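PDB 1D2Z: Serine/threonine-protein kinase pelle, which phosphorylates serine and threonine residues in the Toll pathway that sets embryonic dorsoventral polarity, and is recruited to the plasma membrane through its death domain by Tube. Local coordinates for residues A[19-24]-A[61-66]; A[30-35]-A[53-58]; A[67-70]-A[74-77]; A[79-84]-A[94-99]. All blocks are in the same frame, centred on the assembly; numbering follows the deposited sequence.

Interaction 1. Residues A[19-24]-A[61-66]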
# COMPACT_ATOMS: atom_id res chain seq x y z
N PRO A 19 -22.20 -3.13 -2.52
CA PRO A 19 -23.26 -3.94 -1.89
C PRO A 19 -22.72 -5.08 -1.02
O PRO A 19 -23.07 -5.17 0.16
CB PRO A 19 -24.03 -4.47 -3.09
CG PRO A 19 -23.93 -3.34 -4.06
CD PRO A 19 -22.48 -2.96 -3.96
N VAL A 20 -21.87 -5.93 -1.59
CA VAL A 20 -21.30 -7.04 -0.84
C VAL A 20 -20.41 -6.52 0.30
O VAL A 20 -20.44 -7.05 1.41
CB VAL A 20 -20.50 -8.03 -1.75
CG1 VAL A 20 -19.40 -7.31 -2.49
CG2 VAL A 20 -19.92 -9.16 -0.92
N ARG A 21 -19.67 -5.46 0.03
CA ARG A 21 -18.79 -4.87 1.03
C ARG A 21 -19.59 -4.36 2.23
O ARG A 21 -19.19 -4.56 3.37
CB ARG A 21 -17.96 -3.74 0.42
CG ARG A 21 -16.92 -3.17 1.36
CD ARG A 21 -15.96 -2.29 0.62
NE ARG A 21 -15.05 -1.62 1.53
CZ ARG A 21 -13.73 -1.59 1.39
NH1 ARG A 21 -13.15 -2.20 0.36
NH2 ARG A 21 -12.99 -0.95 2.29
N ALA A 22 -20.74 -3.74 1.95
CA ALA A 22 -21.62 -3.22 3.00
C ALA A 22 -22.20 -4.36 3.85
O ALA A 22 -22.35 -4.22 5.06
CB ALA A 22 -22.74 -2.36 2.40
N GLN A 23 -22.55 -5.48 3.21
CA GLN A 23 -23.08 -6.64 3.94
C GLN A 23 -21.99 -7.18 4.86
O GLN A 23 -22.21 -7.40 6.05
CB GLN A 23 -23.46 -7.77 2.98
CG GLN A 23 -24.82 -7.68 2.35
CD GLN A 23 -25.13 -8.91 1.52
OE1 GLN A 23 -24.33 -9.32 0.68
NE2 GLN A 23 -26.28 -9.52 1.76
N LEU A 24 -20.81 -7.39 4.28
CA LEU A 24 -19.68 -7.92 5.02
C LEU A 24 -19.32 -7.07 6.23
O LEU A 24 -19.23 -7.58 7.35
CB LEU A 24 -18.47 -8.07 4.10
CG LEU A 24 -17.20 -8.70 4.70
CD1 LEU A 24 -17.47 -10.11 5.23
CD2 LEU A 24 -16.11 -8.71 3.64
N ALA A 61 -15.91 0.00 11.70
CA ALA A 61 -14.58 -0.42 12.10
C ALA A 61 -13.99 -1.42 11.11
O ALA A 61 -12.82 -1.32 10.73
CB ALA A 61 -14.61 -1.02 13.50
N SER A 62 -14.82 -2.35 10.64
CA SER A 62 -14.33 -3.36 9.71
C SER A 62 -14.04 -2.76 8.34
O SER A 62 -13.10 -3.19 7.68
CB SER A 62 -15.32 -4.52 9.59
OG SER A 62 -16.52 -4.08 8.99
N ASN A 63 -14.83 -1.77 7.93
CA ASN A 63 -14.58 -1.13 6.63
C ASN A 63 -13.21 -0.44 6.67
O ASN A 63 -12.47 -0.46 5.68
CB ASN A 63 -15.66 -0.09 6.31
CG ASN A 63 -15.41 0.60 4.98
OD1 ASN A 63 -15.32 -0.05 3.94
ND2 ASN A 63 -15.27 1.92 5.02
N GLU A 64 -12.89 0.17 7.81
CA GLU A 64 -11.61 0.84 7.98
C GLU A 64 -10.49 -0.19 7.94
O GLU A 64 -9.42 0.06 7.38
CB GLU A 64 -11.58 1.63 9.29
CG GLU A 64 -10.38 2.58 9.41
CD GLU A 64 -10.30 3.58 8.25
OE1 GLU A 64 -11.36 4.01 7.75
OE2 GLU A 64 -9.18 3.92 7.85
N PHE A 65 -10.73 -1.35 8.54
CA PHE A 65 -9.74 -2.43 8.52
C PHE A 65 -9.50 -2.82 7.05
O PHE A 65 -8.34 -2.99 6.63
CB PHE A 65 -10.22 -3.65 9.32
CG PHE A 65 -9.37 -4.88 9.10
CD1 PHE A 65 -8.16 -5.03 9.77
CD2 PHE A 65 -9.77 -5.86 8.19
CE1 PHE A 65 -7.35 -6.14 9.52
CE2 PHE A 65 -8.96 -6.97 7.94
CZ PHE A 65 -7.74 -7.11 8.61
N LEU A 66 -10.57 -2.96 6.27
CA LEU A 66 -10.41 -3.31 4.85
C LEU A 66 -9.68 -2.20 4.10
O LEU A 66 -8.89 -2.48 3.21
CB LEU A 66 -11.76 -3.57 4.19
CG LEU A 66 -12.55 -4.81 4.63
CD1 LEU A 66 -13.84 -4.92 3.81
CD2 LEU A 66 -11.70 -6.06 4.44
O HOH W 1 -10.21 -1.90 0.69

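Interaction 2. Residues A[30-35]-A[53-58]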
# COMPACT_ATOMS: atom_id res chain seq x y z
N ALA A 30 -21.16 -6.02 13.67
CA ALA A 30 -22.11 -6.57 14.63
C ALA A 30 -21.40 -7.57 15.53
O ALA A 30 -21.67 -7.64 16.73
CB ALA A 30 -23.26 -7.25 13.89
N LEU A 31 -20.50 -8.36 14.94
CA LEU A 31 -19.73 -9.34 15.69
C LEU A 31 -18.63 -8.67 16.51
O LEU A 31 -18.09 -9.27 17.45
CB LEU A 31 -19.06 -10.35 14.75
CG LEU A 31 -19.91 -11.42 14.06
CD1 LEU A 31 -18.97 -12.35 13.30
CD2 LEU A 31 -20.73 -12.19 15.09
N ASP A 32 -18.27 -7.45 16.11
CA ASP A 32 -17.22 -6.67 16.77
C ASP A 32 -15.89 -7.44 16.80
O ASP A 32 -15.31 -7.68 17.86
CB ASP A 32 -17.67 -6.29 18.19
CG ASP A 32 -16.85 -5.14 18.79
OD1 ASP A 32 -16.23 -4.37 18.02
OD2 ASP A 32 -16.86 -5.00 20.03
N VAL A 33 -15.42 -7.83 15.62
CA VAL A 33 -14.17 -8.57 15.48
C VAL A 33 -13.03 -7.77 14.83
O VAL A 33 -12.02 -8.35 14.46
CB VAL A 33 -14.35 -9.87 14.65
CG1 VAL A 33 -15.12 -10.91 15.45
CG2 VAL A 33 -15.06 -9.56 13.33
N TRP A 34 -13.18 -6.45 14.71
CA TRP A 34 -12.12 -5.66 14.07
C TRP A 34 -10.76 -5.80 14.76
O TRP A 34 -9.74 -5.95 14.09
CB TRP A 34 -12.52 -4.19 13.92
CG TRP A 34 -12.52 -3.39 15.20
CD1 TRP A 34 -13.60 -3.15 16.01
CD2 TRP A 34 -11.40 -2.73 15.80
NE1 TRP A 34 -13.21 -2.37 17.08
CE2 TRP A 34 -11.87 -2.11 16.98
CE3 TRP A 34 -10.05 -2.61 15.47
CZ2 TRP A 34 -11.03 -1.37 17.82
CZ3 TRP A 34 -9.21 -1.87 16.31
CH2 TRP A 34 -9.71 -1.26 17.47
N GLN A 35 -10.76 -5.79 16.09
CA GLN A 35 -9.52 -5.92 16.86
C GLN A 35 -8.89 -7.29 16.63
O GLN A 35 -7.67 -7.41 16.51
CB GLN A 35 -9.78 -5.67 18.36
CG GLN A 35 -8.57 -5.81 19.28
CD GLN A 35 -7.44 -4.82 18.98
OE1 GLN A 35 -7.34 -3.77 19.62
NE2 GLN A 35 -6.58 -5.17 18.03
N SER A 53 -10.26 4.86 16.11
CA SER A 53 -10.63 6.26 15.95
C SER A 53 -11.86 6.42 15.05
O SER A 53 -12.80 7.14 15.40
CB SER A 53 -9.46 7.05 15.37
OG SER A 53 -9.84 8.38 15.06
N GLN A 54 -11.83 5.77 13.89
CA GLN A 54 -12.95 5.85 12.95
C GLN A 54 -14.23 5.32 13.58
O GLN A 54 -15.30 5.89 13.38
CB GLN A 54 -12.65 5.07 11.67
CG GLN A 54 -11.60 5.72 10.79
CD GLN A 54 -12.06 7.06 10.24
OE1 GLN A 54 -11.50 8.10 10.56
NE2 GLN A 54 -13.10 7.03 9.41
N LYS A 55 -14.10 4.25 14.37
CA LYS A 55 -15.25 3.65 15.04
C LYS A 55 -15.88 4.61 16.03
O LYS A 55 -17.11 4.74 16.08
CB LYS A 55 -14.85 2.35 15.75
CG LYS A 55 -16.03 1.64 16.39
CD LYS A 55 -15.61 0.58 17.38
CE LYS A 55 -16.83 -0.04 18.05
NZ LYS A 55 -16.47 -0.92 19.19
N GLN A 56 -15.06 5.29 16.82
CA GLN A 56 -15.55 6.25 17.81
C GLN A 56 -16.32 7.38 17.12
O GLN A 56 -17.23 7.97 17.71
CB GLN A 56 -14.39 6.82 18.63
CG GLN A 56 -13.66 5.79 19.49
CD GLN A 56 -12.41 6.34 20.14
OE1 GLN A 56 -12.45 7.36 20.83
NE2 GLN A 56 -11.27 5.67 19.92
N ARG A 57 -15.96 7.67 15.87
CA ARG A 57 -16.62 8.70 15.08
C ARG A 57 -17.86 8.17 14.36
O ARG A 57 -18.35 8.78 13.41
CB ARG A 57 -15.64 9.32 14.07
CG ARG A 57 -14.68 10.34 14.69
CD ARG A 57 -13.74 10.95 13.65
NE ARG A 57 -12.55 10.14 13.44
CZ ARG A 57 -11.49 10.52 12.74
NH1 ARG A 57 -11.46 11.72 12.17
NH2 ARG A 57 -10.44 9.72 12.63
N GLY A 58 -18.36 7.02 14.82
CA GLY A 58 -19.56 6.42 14.23
C GLY A 58 -19.41 5.69 12.91
O GLY A 58 -20.41 5.28 12.32
O HOH W 2 -14.21 -2.08 20.23

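Interaction 3. Residues A[67-70]-A[74-77]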
# COMPACT_ATOMS: atom_id res chain seq x y z
N ASN A 67 -9.96 -0.95 4.46
CA ASN A 67 -9.31 0.20 3.82
C ASN A 67 -7.79 0.13 4.03
O ASN A 67 -7.02 0.37 3.11
CB ASN A 67 -9.84 1.53 4.39
CG ASN A 67 -11.20 1.92 3.80
OD1 ASN A 67 -11.61 1.44 2.75
ND2 ASN A 67 -11.90 2.82 4.49
N ILE A 68 -7.38 -0.21 5.25
CA ILE A 68 -5.96 -0.31 5.58
C ILE A 68 -5.30 -1.57 5.03
O ILE A 68 -4.36 -1.49 4.23
CB ILE A 68 -5.74 -0.24 7.13
CG1 ILE A 68 -6.20 1.12 7.66
CG2 ILE A 68 -4.27 -0.47 7.48
CD1 ILE A 68 -6.33 1.20 9.17
N TRP A 69 -5.80 -2.73 5.44
CA TRP A 69 -5.23 -4.01 5.02
C TRP A 69 -5.38 -4.26 3.51
O TRP A 69 -4.43 -4.70 2.86
CB TRP A 69 -5.86 -5.13 5.84
CG TRP A 69 -5.15 -6.44 5.75
CD1 TRP A 69 -3.83 -6.69 6.08
CD2 TRP A 69 -5.70 -7.68 5.32
NE1 TRP A 69 -3.54 -8.02 5.87
CE2 TRP A 69 -4.67 -8.65 5.41
CE3 TRP A 69 -6.97 -8.08 4.87
CZ2 TRP A 69 -4.87 -9.99 5.06
CZ3 TRP A 69 -7.17 -9.41 4.52
CH2 TRP A 69 -6.13 -10.34 4.62
N GLY A 70 -6.55 -3.96 2.96
CA GLY A 70 -6.76 -4.17 1.54
C GLY A 70 -6.14 -3.05 0.71
O GLY A 70 -5.51 -3.30 -0.31
N ASN A 74 -2.68 -4.21 -0.83
CA ASN A 74 -3.23 -4.76 -2.07
C ASN A 74 -3.62 -6.24 -1.97
O ASN A 74 -3.32 -7.03 -2.86
CB ASN A 74 -2.21 -4.56 -3.21
CG ASN A 74 -2.83 -4.61 -4.59
OD1 ASN A 74 -4.03 -4.34 -4.76
ND2 ASN A 74 -2.02 -4.95 -5.60
N HIS A 75 -4.26 -6.62 -0.87
CA HIS A 75 -4.68 -8.01 -0.68
C HIS A 75 -5.93 -8.34 -1.48
O HIS A 75 -6.75 -7.46 -1.78
CB HIS A 75 -4.88 -8.32 0.80
CG HIS A 75 -3.60 -8.48 1.56
ND1 HIS A 75 -2.60 -9.34 1.16
CD2 HIS A 75 -3.14 -7.87 2.68
CE1 HIS A 75 -1.59 -9.27 2.01
NE2 HIS A 75 -1.89 -8.38 2.94
N THR A 76 -6.04 -9.61 -1.86
CA THR A 76 -7.15 -10.13 -2.66
C THR A 76 -8.29 -10.69 -1.81
O THR A 76 -8.12 -10.94 -0.60
CB THR A 76 -6.68 -11.28 -3.58
OG1 THR A 76 -6.32 -12.41 -2.78
CG2 THR A 76 -5.50 -10.84 -4.44
N VAL A 77 -9.44 -10.90 -2.45
CA VAL A 77 -10.60 -11.44 -1.75
C VAL A 77 -10.27 -12.85 -1.25
O VAL A 77 -10.73 -13.25 -0.18
CB VAL A 77 -11.85 -11.47 -2.67
CG1 VAL A 77 -13.03 -12.04 -1.92
CG2 VAL A 77 -12.19 -10.06 -3.13
O HOH W 3 -7.09 -4.65 -2.17

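Interaction 4. Residues A[79-84]-A[94-99]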
# COMPACT_ATOMS: atom_id res chain seq x y z
N THR A 79 -7.40 -13.93 -0.15
CA THR A 79 -6.61 -13.79 1.07
C THR A 79 -7.52 -13.39 2.23
O THR A 79 -7.33 -13.87 3.35
CB THR A 79 -5.45 -12.77 0.87
OG1 THR A 79 -4.61 -13.25 -0.19
CG2 THR A 79 -4.61 -12.63 2.14
N LEU A 80 -8.54 -12.59 1.94
CA LEU A 80 -9.52 -12.18 2.95
C LEU A 80 -10.31 -13.42 3.39
O LEU A 80 -10.59 -13.60 4.58
CB LEU A 80 -10.46 -11.13 2.36
CG LEU A 80 -11.57 -10.60 3.28
CD1 LEU A 80 -10.95 -9.88 4.50
CD2 LEU A 80 -12.47 -9.66 2.50
N PHE A 81 -10.65 -14.26 2.42
CA PHE A 81 -11.38 -15.51 2.67
C PHE A 81 -10.55 -16.38 3.63
O PHE A 81 -11.08 -16.89 4.63
CB PHE A 81 -11.60 -16.22 1.33
CG PHE A 81 -12.51 -17.42 1.40
CD1 PHE A 81 -13.90 -17.27 1.41
CD2 PHE A 81 -11.98 -18.71 1.42
CE1 PHE A 81 -14.75 -18.38 1.43
CE2 PHE A 81 -12.82 -19.83 1.44
CZ PHE A 81 -14.21 -19.67 1.45
N ALA A 82 -9.25 -16.49 3.36
CA ALA A 82 -8.34 -17.28 4.20
C ALA A 82 -8.24 -16.73 5.62
O ALA A 82 -8.13 -17.50 6.58
CB ALA A 82 -6.95 -17.35 3.55
N LEU A 83 -8.26 -15.40 5.76
CA LEU A 83 -8.20 -14.77 7.07
C LEU A 83 -9.44 -15.14 7.86
O LEU A 83 -9.36 -15.48 9.04
CB LEU A 83 -8.09 -13.25 6.95
CG LEU A 83 -8.19 -12.44 8.25
CD1 LEU A 83 -7.07 -12.81 9.23
CD2 LEU A 83 -8.16 -10.95 7.94
N PHE A 84 -10.60 -15.04 7.22
CA PHE A 84 -11.86 -15.38 7.86
C PHE A 84 -11.80 -16.85 8.28
O PHE A 84 -12.20 -17.21 9.39
CB PHE A 84 -13.04 -15.17 6.90
CG PHE A 84 -13.31 -13.73 6.57
CD1 PHE A 84 -12.97 -12.71 7.46
CD2 PHE A 84 -13.96 -13.38 5.38
CE1 PHE A 84 -13.27 -11.38 7.18
CE2 PHE A 84 -14.27 -12.06 5.09
CZ PHE A 84 -13.92 -11.05 5.99
N ARG A 94 -19.00 -16.99 3.82
CA ARG A 94 -20.16 -17.22 2.96
C ARG A 94 -20.56 -15.95 2.21
O ARG A 94 -20.90 -16.02 1.03
CB ARG A 94 -21.34 -17.76 3.76
CG ARG A 94 -22.33 -18.55 2.91
CD ARG A 94 -23.47 -19.11 3.75
NE ARG A 94 -24.21 -18.02 4.37
CZ ARG A 94 -25.19 -17.34 3.78
NH1 ARG A 94 -25.60 -17.65 2.55
NH2 ARG A 94 -25.68 -16.27 4.37
N LEU A 95 -20.48 -14.80 2.88
CA LEU A 95 -20.84 -13.54 2.26
C LEU A 95 -19.99 -13.17 1.05
O LEU A 95 -20.45 -12.45 0.16
CB LEU A 95 -20.82 -12.40 3.29
CG LEU A 95 -22.01 -12.40 4.26
CD1 LEU A 95 -21.83 -11.31 5.31
CD2 LEU A 95 -23.31 -12.20 3.49
N ILE A 96 -18.76 -13.68 1.01
CA ILE A 96 -17.87 -13.40 -0.11
C ILE A 96 -17.57 -14.63 -0.98
O ILE A 96 -16.67 -14.59 -1.82
CB ILE A 96 -16.51 -12.79 0.35
CG1 ILE A 96 -15.82 -13.70 1.37
CG2 ILE A 96 -16.73 -11.39 0.90
CD1 ILE A 96 -14.36 -13.33 1.63
N LYS A 97 -18.35 -15.69 -0.80
CA LYS A 97 -18.13 -16.92 -1.57
C LYS A 97 -18.22 -16.73 -3.07
O LYS A 97 -17.52 -17.41 -3.83
CB LYS A 97 -19.12 -18.02 -1.14
CG LYS A 97 -20.56 -17.78 -1.58
CD LYS A 97 -21.51 -18.83 -1.00
CE LYS A 97 -22.97 -18.47 -1.27
NZ LYS A 97 -23.27 -18.42 -2.74
N ASP A 98 -19.04 -15.78 -3.50
CA ASP A 98 -19.24 -15.52 -4.93
C ASP A 98 -18.08 -14.81 -5.63
O ASP A 98 -18.06 -14.73 -6.86
CB ASP A 98 -20.55 -14.74 -5.12
CG ASP A 98 -21.74 -15.43 -4.46
OD1 ASP A 98 -21.83 -16.67 -4.52
OD2 ASP A 98 -22.59 -14.72 -3.86
N TYR A 99 -17.11 -14.33 -4.86
CA TYR A 99 -15.94 -13.64 -5.40
C TYR A 99 -14.67 -14.45 -5.21
O TYR A 99 -13.56 -13.95 -5.34
CB TYR A 99 -15.81 -12.27 -4.75
CG TYR A 99 -16.98 -11.37 -5.04
CD1 TYR A 99 -17.01 -10.59 -6.19
CD2 TYR A 99 -18.08 -11.34 -4.19
CE1 TYR A 99 -18.11 -9.79 -6.50
CE2 TYR A 99 -19.19 -10.55 -4.48
CZ TYR A 99 -19.20 -9.78 -5.64
OH TYR A 99 -20.29 -9.01 -5.94

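Interaction 1. Residues A[19-24]-A[61-66]
In the six-helix bundle of the death domain, helix 18-31 meets helix 61-73 through two short segments whose axes approach to 10.1 Å at an angle of 124°, and Arg21 of the first helix reaches across to Asn63 and Leu66 of the second. Two N-H groups of Arg21 hydrogen-bond one oxygen side-on: NE of Arg21 lies 2.9 Å from OD1 of Asn63, nearly along the C=O axis, and NH2 of Arg21 3.0 Å from the same OD1, but from above the carbonyl plane. The oxygen sits in the guanidinium plane, while the amide plane is turned 76° against it. With CG anti to the backbone N (chi1 -175°), the extended arginine spans the gap. Leu66 covers one face of the guanidinium, its CD1 4.1 Å from CZ of Arg21, and a water links NH1 of Arg21 to the carbonyl O of Leu66. Between the helices, the buried Leu24 brings CD2 to 4.4 Å from CD1 of Leu66. A methionine in place of Arg21 would probably leave OD1 of Asn63 without both donors and the water without its link to the first helix. One oxygen in its plane and a leucine over one face probably limit how the guanidinium can turn.

Interaction 2. Residues A[30-35]-A[53-58]
Lys55 lays the end of its aliphatic chain against the indole of Trp34, CD of Lys55 lying 3.8 Å from NE1 of Trp34, and carries its ammonium on toward Asp32. The lysine and tryptophan side chains cross at about a right angle. All four lysine torsions are near 180°, from chi1 -177° to chi4 -170°, and this full extension takes the charge from helix 45-56 to the turn between helices 18-31 and 34-40. There NZ of Lys55 stands 3.7 Å from OD1 of Asp32, a long salt bridge. A water accepts from NZ of Lys55 at 2.7 Å and, weakly, from NE1 of Trp34, bridging these two. Asp32 leaves the helical conformation with positive phi as helix 18-31 ends. Beyond this contact Trp34 packs on Val48 and Ile51 of helix 45-56 and on Ala61 of helix 61-73, its broad indole being wide enough to touch both helices. On the lysine's side the helix closes in a Schellman motif with Gly58 at C-prime. Lysine fits this surface position because its methylenes can pack on an indole while its ammonium binds a water; the long ion pair probably adds only modest attraction between the turn and the end of helix 45-56.

Interaction 3. Residues A[67-70]-A[74-77]
The imidazole of His75 lies over one face of the Trp69 indole, with CD2 of His75 3.2 Å from NE1 of Trp69. This carbon stands above the indole near its rim, and the two side chains cross at about a right angle. The imidazole and the five-membered ring of Trp69 have centroids 4.3 Å apart and planes inclined by 39°, an oblique aromatic pair. Trp69 holds CG anti to its own N (chi1 -166°), which swings the indole toward the loop; His75 has CG beside its N instead (chi1 -75°), turning its ring back toward the helix. The contact folds the loop after helix 61-73 of the death-domain bundle back on the helix's last turns, where 67-70 form a wider pi-type turn. One water donates to O of Gly70 at 2.8 Å and to O of His75 at 2.9 Å, tying the two backbones together. The wide indole offers the imidazole a face, while the imidazole keeps NE2 for a hydrogen bond to O of Pro143 of the Tube chain. Asn74 binds Arg14 of its own chain through OD1 and Asp124 of the Tube chain through ND2. Replacing Trp69 with an alanine would probably open a gap under the imidazole and leave His75 freer to turn away from its Tube partner.

Interaction 4. Residues A[79-84]-A[94-99]
Apolar contacts carry this interface, and nearly all of them end on one methyl: CD1 of Ile96 fits among Leu80, Phe81 and Phe84 of helix 77-86. It meets Phe84 at the ring edge, 3.7 Å from CE2. Phe81 is also met near its ring plane, where CD1 of Phe81 is 4.0 Å from CD1 of Ile96, and the methyl comes still nearer the backbone, at 3.8 Å from CA of Phe81. CD2 of Leu80 makes a looser contact, 4.2 Å from the same CD1. The isoleucine sets CG1 between its backbone N and carbonyl carbon (chi1 56°) and extends CD1 beyond it (chi2 167°); this points the methyl at the helix. A slim branched residue suits such a site, since its terminal methyl is small enough to sit against three side chains at once, while the two phenylalanines both offer it a wide apolar edge.

The polar bonds stay within the segments rather than joining the two. In 94-99, Lys97 and Asp98 form a salt bridge, NZ to OD1 2.9 Å, and the backbone turn is secured by N of Tyr99 bonding to O of Ile96 at 3.1 Å. In 79-84, N of Phe84 bonds to O of Leu80 at 3.0 Å, an ordinary helical bond.

Leu80 and Phe84 also pack on Leu24 of helix 18-31, and Phe81 on Leu149 of the Tube chain. Such interlocking of aliphatic and aromatic side chains is part of the apolar core of the death-domain six-helix bundle.

Overall arrangement
The four contacts belong to one death domain and tie its six helices together. Interactions 1 and 2 share helix 18-31, with centres 11 Å apart, and the span between 30-35 and 53-58 falls within that between 19-24 and 61-66. Interaction 3 follows on helix 61-73, also used by interaction 1, and interaction 4 comes last, joining helix 77-86 to the end of helix 90-95. Interaction 1 touches all the others, whereas interactions 2 and 4, with centres 20 Å apart, lie on opposite sides of the chain's centre. Interactions 3 and 4 adjoin through Trp69 and also reach Tube, which places part of the buried packing next to the Tube interface.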